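PDB 6UEH: Cow rumen GH26 endo-mannanase from Metagenome, which probably hydrolyses internal beta-1,4-mannosidic linkages in mannans such as galactomannan, as an endo-mannanase of glycoside hydrolase family 26. Local coordinates for residues A[173-178]-A[221-226]; A[207-210]-A[215-218]. One frame throughout, in Å; residues are numbered along the deposited sequence.

Interaction 1 of 2, residues A[173-178]-A[221-226]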
ATOM      1  N   GLN A 173      -3.414 -11.789  -9.929  1.00 15.71           N
ATOM      2  CA  GLN A 173      -2.515 -12.904  -9.653  1.00 15.01           C
ATOM      3  C   GLN A 173      -1.215 -12.767 -10.434  1.00 15.03           C
ATOM      4  O   GLN A 173      -1.233 -12.530 -11.641  1.00 15.14           O
ATOM      5  CB  GLN A 173      -3.184 -14.238  -9.994  1.00 15.36           C
ATOM      6  CG  GLN A 173      -2.285 -15.449  -9.779  1.00 15.55           C
ATOM      7  CD  GLN A 173      -1.879 -15.615  -8.325  1.00 15.40           C
ATOM      8  OE1 GLN A 173      -2.716 -15.543  -7.424  1.00 15.31           O
ATOM      9  NE2 GLN A 173      -0.590 -15.828  -8.090  1.00 15.38           N
ATOM     10  N   GLN A 174      -0.091 -12.917  -9.742  1.00 14.93           N
ATOM     11  CA  GLN A 174       1.215 -12.898 -10.391  1.00 17.03           C
ATOM     12  C   GLN A 174       1.519 -14.265 -10.996  1.00 17.48           C
ATOM     13  O   GLN A 174       1.323 -15.291 -10.339  1.00 16.59           O
ATOM     14  CB  GLN A 174       2.313 -12.510  -9.396  1.00 14.81           C
ATOM     15  CG  GLN A 174       3.691 -12.337 -10.022  1.00 15.61           C
ATOM     16  CD  GLN A 174       3.842 -11.003 -10.737  1.00 15.37           C
ATOM     17  OE1 GLN A 174       3.105 -10.055 -10.469  1.00 14.99           O
ATOM     18  NE2 GLN A 174       4.801 -10.927 -11.653  1.00 14.88           N
ATOM     19  N   GLU A 175       1.991 -14.280 -12.240  1.00 15.49           N
ATOM     20  CA  GLU A 175       2.396 -15.525 -12.885  1.00 15.85           C
ATOM     21  C   GLU A 175       3.811 -15.902 -12.457  1.00 17.97           C
ATOM     22  O   GLU A 175       4.553 -15.075 -11.929  1.00 16.87           O
ATOM     23  CB  GLU A 175       2.324 -15.414 -14.413  1.00 16.03           C
ATOM     24  CG  GLU A 175       3.455 -14.609 -15.041  1.00 18.97           C
ATOM     25  CD  GLU A 175       3.481 -14.716 -16.558  1.00 19.76           C
ATOM     26  OE1 GLU A 175       2.553 -15.324 -17.134  1.00 19.01           O
ATOM     27  OE2 GLU A 175       4.432 -14.194 -17.179  1.00 16.18           O
ATOM     28  N   ILE A 176       4.176 -17.155 -12.700  1.00 18.83           N
ATOM     29  CA  ILE A 176       5.467 -17.685 -12.283  1.00 19.14           C
ATOM     30  C   ILE A 176       6.616 -17.005 -13.034  1.00 19.57           C
ATOM     31  O   ILE A 176       6.426 -16.471 -14.130  1.00 16.38           O
ATOM     32  CB  ILE A 176       5.522 -19.221 -12.503  1.00 16.91           C
ATOM     33  CG1 ILE A 176       6.703 -19.858 -11.762  1.00 19.60           C
ATOM     34  CG2 ILE A 176       5.532 -19.554 -13.992  1.00 17.18           C
ATOM     35  CD1 ILE A 176       6.496 -19.991 -10.263  1.00 19.48           C
ATOM     36  N   TYR A 177       7.798 -17.000 -12.423  1.00 19.96           N
ATOM     37  CA  TYR A 177       9.007 -16.502 -13.073  1.00 19.85           C
ATOM     38  C   TYR A 177       9.291 -17.290 -14.347  1.00 20.47           C
ATOM     39  O   TYR A 177       8.873 -18.443 -14.475  1.00 17.16           O
ATOM     40  CB  TYR A 177      10.205 -16.589 -12.122  1.00 19.74           C
ATOM     41  CG  TYR A 177      10.449 -17.978 -11.568  1.00 20.84           C
ATOM     42  CD1 TYR A 177      11.196 -18.914 -12.279  1.00 21.57           C
ATOM     43  CD2 TYR A 177       9.933 -18.355 -10.334  1.00 20.90           C
ATOM     44  CE1 TYR A 177      11.419 -20.184 -11.775  1.00 22.44           C
ATOM     45  CE2 TYR A 177      10.152 -19.619  -9.822  1.00 21.43           C
ATOM     46  CZ  TYR A 177      10.894 -20.530 -10.545  1.00 22.96           C
ATOM     47  OH  TYR A 177      11.110 -21.791 -10.035  1.00 23.62           O
ATOM     48  N   GLY A 178      10.006 -16.667 -15.280  1.00 21.28           N
ATOM     49  CA  GLY A 178      10.314 -17.286 -16.559  1.00 21.54           C
ATOM     50  C   GLY A 178      10.979 -18.642 -16.415  1.00 21.50           C
ATOM     51  O   GLY A 178      11.979 -18.778 -15.717  1.00 20.51           O
ATOM     52  N   THR A 221       6.263 -10.896 -22.992  1.00 15.08           N
ATOM     53  CA  THR A 221       5.579  -9.928 -23.845  1.00 15.67           C
ATOM     54  C   THR A 221       4.416 -10.559 -24.608  1.00 16.93           C
ATOM     55  O   THR A 221       3.337  -9.974 -24.699  1.00 16.95           O
ATOM     56  CB  THR A 221       6.559  -9.280 -24.842  1.00 16.45           C
ATOM     57  OG1 THR A 221       7.627  -8.656 -24.118  1.00 16.45           O
ATOM     58  CG2 THR A 221       5.850  -8.233 -25.696  1.00 16.95           C
ATOM     59  N   GLU A 222       4.633 -11.757 -25.141  1.00 17.30           N
ATOM     60  CA  GLU A 222       3.569 -12.480 -25.828  1.00 17.36           C
ATOM     61  C   GLU A 222       2.418 -12.811 -24.877  1.00 17.03           C
ATOM     62  O   GLU A 222       1.252 -12.669 -25.239  1.00 17.11           O
ATOM     63  CB  GLU A 222       4.109 -13.762 -26.466  1.00 19.00           C
ATOM     64  CG  GLU A 222       4.927 -13.541 -27.734  1.00 23.16           C
ATOM     65  CD  GLU A 222       6.358 -13.102 -27.458  1.00 22.47           C
ATOM     66  OE1 GLU A 222       6.731 -12.962 -26.275  1.00 20.38           O
ATOM     67  OE2 GLU A 222       7.115 -12.903 -28.434  1.00 20.81           O
ATOM     68  N   ARG A 223       2.742 -13.243 -23.661  1.00 16.08           N
ATOM     69  CA  ARG A 223       1.702 -13.589 -22.695  1.00 16.89           C
ATOM     70  C   ARG A 223       0.931 -12.355 -22.231  1.00 15.50           C
ATOM     71  O   ARG A 223      -0.258 -12.441 -21.936  1.00 15.82           O
ATOM     72  CB  ARG A 223       2.295 -14.329 -21.491  1.00 17.13           C
ATOM     73  CG  ARG A 223       2.716 -15.764 -21.801  1.00 19.13           C
ATOM     74  CD  ARG A 223       3.071 -16.546 -20.538  1.00 18.35           C
ATOM     75  NE  ARG A 223       4.139 -15.901 -19.778  1.00 19.67           N
ATOM     76  CZ  ARG A 223       5.433 -16.023 -20.054  1.00 19.58           C
ATOM     77  NH1 ARG A 223       5.828 -16.766 -21.080  1.00 18.52           N
ATOM     78  NH2 ARG A 223       6.333 -15.395 -19.309  1.00 19.09           N
ATOM     79  N   VAL A 224       1.603 -11.208 -22.176  1.00 14.05           N
ATOM     80  CA  VAL A 224       0.924  -9.958 -21.841  1.00 18.09           C
ATOM     81  C   VAL A 224      -0.086  -9.607 -22.930  1.00 18.19           C
ATOM     82  O   VAL A 224      -1.232  -9.254 -22.643  1.00 13.98           O
ATOM     83  CB  VAL A 224       1.915  -8.792 -21.665  1.00 18.35           C
ATOM     84  CG1 VAL A 224       1.166  -7.476 -21.505  1.00 18.40           C
ATOM     85  CG2 VAL A 224       2.823  -9.038 -20.470  1.00 17.80           C
ATOM     86  N   ILE A 225       0.351  -9.711 -24.181  1.00 14.92           N
ATOM     87  CA  ILE A 225      -0.515  -9.462 -25.327  1.00 16.95           C
ATOM     88  C   ILE A 225      -1.699 -10.426 -25.328  1.00 19.12           C
ATOM     89  O   ILE A 225      -2.843 -10.019 -25.540  1.00 19.56           O
ATOM     90  CB  ILE A 225       0.261  -9.592 -26.650  1.00 19.08           C
ATOM     91  CG1 ILE A 225       1.316  -8.486 -26.749  1.00 19.01           C
ATOM     92  CG2 ILE A 225      -0.688  -9.543 -27.839  1.00 20.32           C
ATOM     93  CD1 ILE A 225       2.198  -8.586 -27.973  1.00 20.41           C
ATOM     94  N   GLU A 226      -1.415 -11.700 -25.074  1.00 18.97           N
ATOM     95  CA  GLU A 226      -2.449 -12.724 -25.020  1.00 20.16           C
ATOM     96  C   GLU A 226      -3.488 -12.392 -23.951  1.00 17.89           C
ATOM     97  O   GLU A 226      -4.691 -12.456 -24.202  1.00 18.32           O
ATOM     98  CB  GLU A 226      -1.825 -14.097 -24.749  1.00 23.42           C
ATOM     99  CG  GLU A 226      -2.715 -15.286 -25.092  1.00 29.17           C
ATOM    100  CD  GLU A 226      -3.719 -15.613 -24.003  1.00 32.17           C
ATOM    101  OE1 GLU A 226      -3.489 -15.222 -22.838  1.00 32.13           O
ATOM    102  OE2 GLU A 226      -4.739 -16.264 -24.315  1.00 34.28           O
TER
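Arg223 grips the carboxylate of Glu175 side-on, with NE and NH2 rather than with its two terminal nitrogens. NE is shared between the two oxygens, lying 3.1 Å from Glu175 OE1 and 3.1 Å from Glu175 OE2, while NH2 donates to Glu175 OE2 at 3.1 Å. OE2 therefore takes two N-H groups, both from the same face of the carboxylate, and it lies at the guanidinium edge, in plane. The match is imperfect: the two flat groups are turned 41° apart, and the N-H...O bonds are all well short of straight. Glu175 gets there with CG set between its backbone N and carbonyl carbon (chi1 75°) and an extended chain beyond; Arg223 comes from the helix with a bend at chi3. In the (beta/alpha)8 barrel of family 26, this pair ties the loop just past the end of strand 169-174 to helix 220-230, which follows the next strand of the barrel. That next strand, 202-206, supplies the second shell: Arg203 forms a salt bridge with Glu175 OE1, giving the carboxylate two cationic partners, and Phe205 packs against both side chains. On the arginine side, NH1 hydrogen-bonds to the backbone O of Asp218, and Tyr185 makes a cation-pi contact with the guanidinium.

Interaction 2 of 2, residues A[207-210]-A[215-218]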
ATOM      1  N   PHE A 207       9.606  -8.362 -16.260  1.00 15.46           N
ATOM      2  CA  PHE A 207      10.490  -8.260 -17.416  1.00 15.70           C
ATOM      3  C   PHE A 207      11.962  -8.478 -17.079  1.00 16.44           C
ATOM      4  O   PHE A 207      12.839  -8.069 -17.837  1.00 17.31           O
ATOM      5  CB  PHE A 207      10.322  -6.893 -18.088  1.00 17.80           C
ATOM      6  CG  PHE A 207       9.013  -6.730 -18.802  1.00 17.98           C
ATOM      7  CD1 PHE A 207       8.853  -7.203 -20.093  1.00 17.67           C
ATOM      8  CD2 PHE A 207       7.940  -6.111 -18.181  1.00 18.11           C
ATOM      9  CE1 PHE A 207       7.646  -7.064 -20.753  1.00 15.87           C
ATOM     10  CE2 PHE A 207       6.735  -5.966 -18.837  1.00 16.53           C
ATOM     11  CZ  PHE A 207       6.588  -6.444 -20.124  1.00 15.68           C
ATOM     12  N   MET A 208      12.230  -9.140 -15.957  1.00 17.39           N
ATOM     13  CA  MET A 208      13.596  -9.277 -15.456  1.00 17.22           C
ATOM     14  C   MET A 208      14.535 -10.014 -16.415  1.00 18.02           C
ATOM     15  O   MET A 208      15.734  -9.735 -16.450  1.00 17.52           O
ATOM     16  CB  MET A 208      13.585  -9.989 -14.100  1.00 15.92           C
ATOM     17  CG  MET A 208      12.922 -11.357 -14.123  1.00 16.02           C
ATOM     18  SD  MET A 208      12.724 -12.052 -12.470  1.00 26.55           S
ATOM     19  CE  MET A 208      14.433 -12.156 -11.952  1.00 21.77           C
ATOM     20  N   ASN A 209      13.999 -10.942 -17.202  1.00 18.64           N
ATOM     21  CA  ASN A 209      14.849 -11.784 -18.041  1.00 19.37           C
ATOM     22  C   ASN A 209      15.256 -11.137 -19.362  1.00 19.42           C
ATOM     23  O   ASN A 209      16.038 -11.705 -20.123  1.00 17.31           O
ATOM     24  CB  ASN A 209      14.162 -13.125 -18.301  1.00 19.77           C
ATOM     25  CG  ASN A 209      14.141 -14.005 -17.070  1.00 21.13           C
ATOM     26  OD1 ASN A 209      15.121 -14.069 -16.327  1.00 20.43           O
ATOM     27  ND2 ASN A 209      13.016 -14.677 -16.835  1.00 21.48           N
ATOM     28  N   TYR A 210      14.731  -9.947 -19.630  1.00 16.06           N
ATOM     29  CA  TYR A 210      15.186  -9.163 -20.770  1.00 16.07           C
ATOM     30  C   TYR A 210      16.305  -8.225 -20.324  1.00 17.00           C
ATOM     31  O   TYR A 210      16.165  -7.006 -20.403  1.00 16.59           O
ATOM     32  CB  TYR A 210      14.038  -8.356 -21.379  1.00 16.64           C
ATOM     33  CG  TYR A 210      12.857  -9.173 -21.865  1.00 17.27           C
ATOM     34  CD1 TYR A 210      12.819  -9.682 -23.159  1.00 17.94           C
ATOM     35  CD2 TYR A 210      11.768  -9.412 -21.036  1.00 16.69           C
ATOM     36  CE1 TYR A 210      11.730 -10.418 -23.609  1.00 17.55           C
ATOM     37  CE2 TYR A 210      10.677 -10.144 -21.474  1.00 16.65           C
ATOM     38  CZ  TYR A 210      10.663 -10.645 -22.760  1.00 17.70           C
ATOM     39  OH  TYR A 210       9.576 -11.372 -23.193  1.00 18.05           O
ATOM     40  N   GLY A 215      20.337 -12.366 -20.262  1.00 21.91           N
ATOM     41  CA  GLY A 215      19.056 -12.188 -20.918  1.00 22.17           C
ATOM     42  C   GLY A 215      18.652 -13.281 -21.883  1.00 23.06           C
ATOM     43  O   GLY A 215      19.481 -13.837 -22.605  1.00 23.69           O
ATOM     44  N   TRP A 216      17.361 -13.596 -21.880  1.00 22.52           N
ATOM     45  CA  TRP A 216      16.787 -14.525 -22.842  1.00 23.52           C
ATOM     46  C   TRP A 216      15.351 -14.106 -23.130  1.00 23.00           C
ATOM     47  O   TRP A 216      14.945 -12.999 -22.773  1.00 22.06           O
ATOM     48  CB  TRP A 216      16.864 -15.972 -22.337  1.00 25.46           C
ATOM     49  CG  TRP A 216      16.308 -16.218 -20.955  1.00 24.94           C
ATOM     50  CD1 TRP A 216      16.790 -15.727 -19.773  1.00 23.70           C
ATOM     51  CD2 TRP A 216      15.191 -17.052 -20.614  1.00 24.71           C
ATOM     52  NE1 TRP A 216      16.031 -16.187 -18.724  1.00 23.28           N
ATOM     53  CE2 TRP A 216      15.044 -17.003 -19.212  1.00 24.01           C
ATOM     54  CE3 TRP A 216      14.296 -17.826 -21.359  1.00 25.18           C
ATOM     55  CZ2 TRP A 216      14.040 -17.699 -18.541  1.00 24.61           C
ATOM     56  CZ3 TRP A 216      13.299 -18.519 -20.690  1.00 25.63           C
ATOM     57  CH2 TRP A 216      13.179 -18.450 -19.296  1.00 25.63           C
ATOM     58  N   ASP A 217      14.594 -14.979 -23.782  1.00 23.59           N
ATOM     59  CA  ASP A 217      13.220 -14.667 -24.170  1.00 22.93           C
ATOM     60  C   ASP A 217      12.244 -15.615 -23.478  1.00 21.98           C
ATOM     61  O   ASP A 217      11.992 -16.712 -23.974  1.00 22.18           O
ATOM     62  CB  ASP A 217      13.065 -14.758 -25.697  1.00 24.82           C
ATOM     63  CG  ASP A 217      11.738 -14.196 -26.197  1.00 24.74           C
ATOM     64  OD1 ASP A 217      10.821 -13.975 -25.380  1.00 23.25           O
ATOM     65  OD2 ASP A 217      11.608 -13.986 -27.422  1.00 26.04           O
ATOM     66  N   ASP A 218      11.692 -15.193 -22.342  1.00 21.41           N
ATOM     67  CA  ASP A 218      10.768 -16.052 -21.601  1.00 21.60           C
ATOM     68  C   ASP A 218       9.320 -15.836 -22.037  1.00 19.98           C
ATOM     69  O   ASP A 218       8.391 -16.274 -21.357  1.00 19.43           O
ATOM     70  CB  ASP A 218      10.911 -15.843 -20.083  1.00 20.62           C
ATOM     71  CG  ASP A 218      10.553 -14.428 -19.625  1.00 18.64           C
ATOM     72  OD1 ASP A 218       9.905 -13.666 -20.374  1.00 17.39           O
ATOM     73  OD2 ASP A 218      10.912 -14.083 -18.478  1.00 18.32           O
TER
HETATM   74  O   HOH W   1      11.215 -11.426 -17.808  1.00 18.73           O
HETATM   75  O   HOH W   2       9.225 -11.910 -25.939  1.00 15.01           O
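Asp218 OD2 is the polar atom on which this contact turns, accepting a hydrogen bond from Asn209 ND2 at 2.7 Å and another from a water 2.8 Å away. The N-H...O bond is nearly straight, 167° at the hydrogen, and meets OD2 on the anti side of the carboxylate. Amide and carboxylate planes stand 76° apart. The same water accepts from Asn209 N at 2.9 Å, so Asp218 holds this residue through both side chain and backbone. Asn209 also uses its carbonyl: Trp216 N donates to Asn209 O at 2.9 Å, and the alpha carbon of Gly215 makes a CA-H...O contact with that oxygen. With CG beside the backbone N (chi1 -72°), Asn209 runs alongside the indole of Trp216, its CB over the face of the five-membered ring, 4.0 Å from the ring centroid, in a CH-pi contact. An alanine here would keep CB against the indole, but Asp218 OD2 would probably lose its direct amide donor and be tied to this residue through the water alone. Farther out, a second water links Tyr210 OH, 2.8 Å away, to Asp217 OD1, which also accepts from the backbone N of Gln219. This is how a long beta-alpha loop folds back on itself: a type I turn, Phe207 to Tyr210, is clasped by the residues leading into the helix. Phe207, just after strand 202-206, packs on helix 280-301, Tyr210 lies against Gln295 of that helix and Thr220 of helix 220-230, and Asp218 OD1 bonds to Thr220 OG1 where helix 220-230 begins.

Overall arrangement
Interaction 2 is nested along the chain within interaction 1: strand 169-174 leads to 173-178, then strand 202-206 runs into the loop holding 207-210 and 215-218, and helix 220-230 carries 221-226. Their centres lie 12 Å apart, on the same side of the chain's centre, within the (beta/alpha)8 barrel, and both belong to the family 26 region rather than to the CBM6 region with its calcium ion. Arg223 and Asp218 connect the two contacts, and Gly178 packs against the indole of Trp216. The example illustrates how two contacts can converge on the beginning of one barrel helix, 220-230, one from its own preceding loop and the other from the loop after strand 169-174.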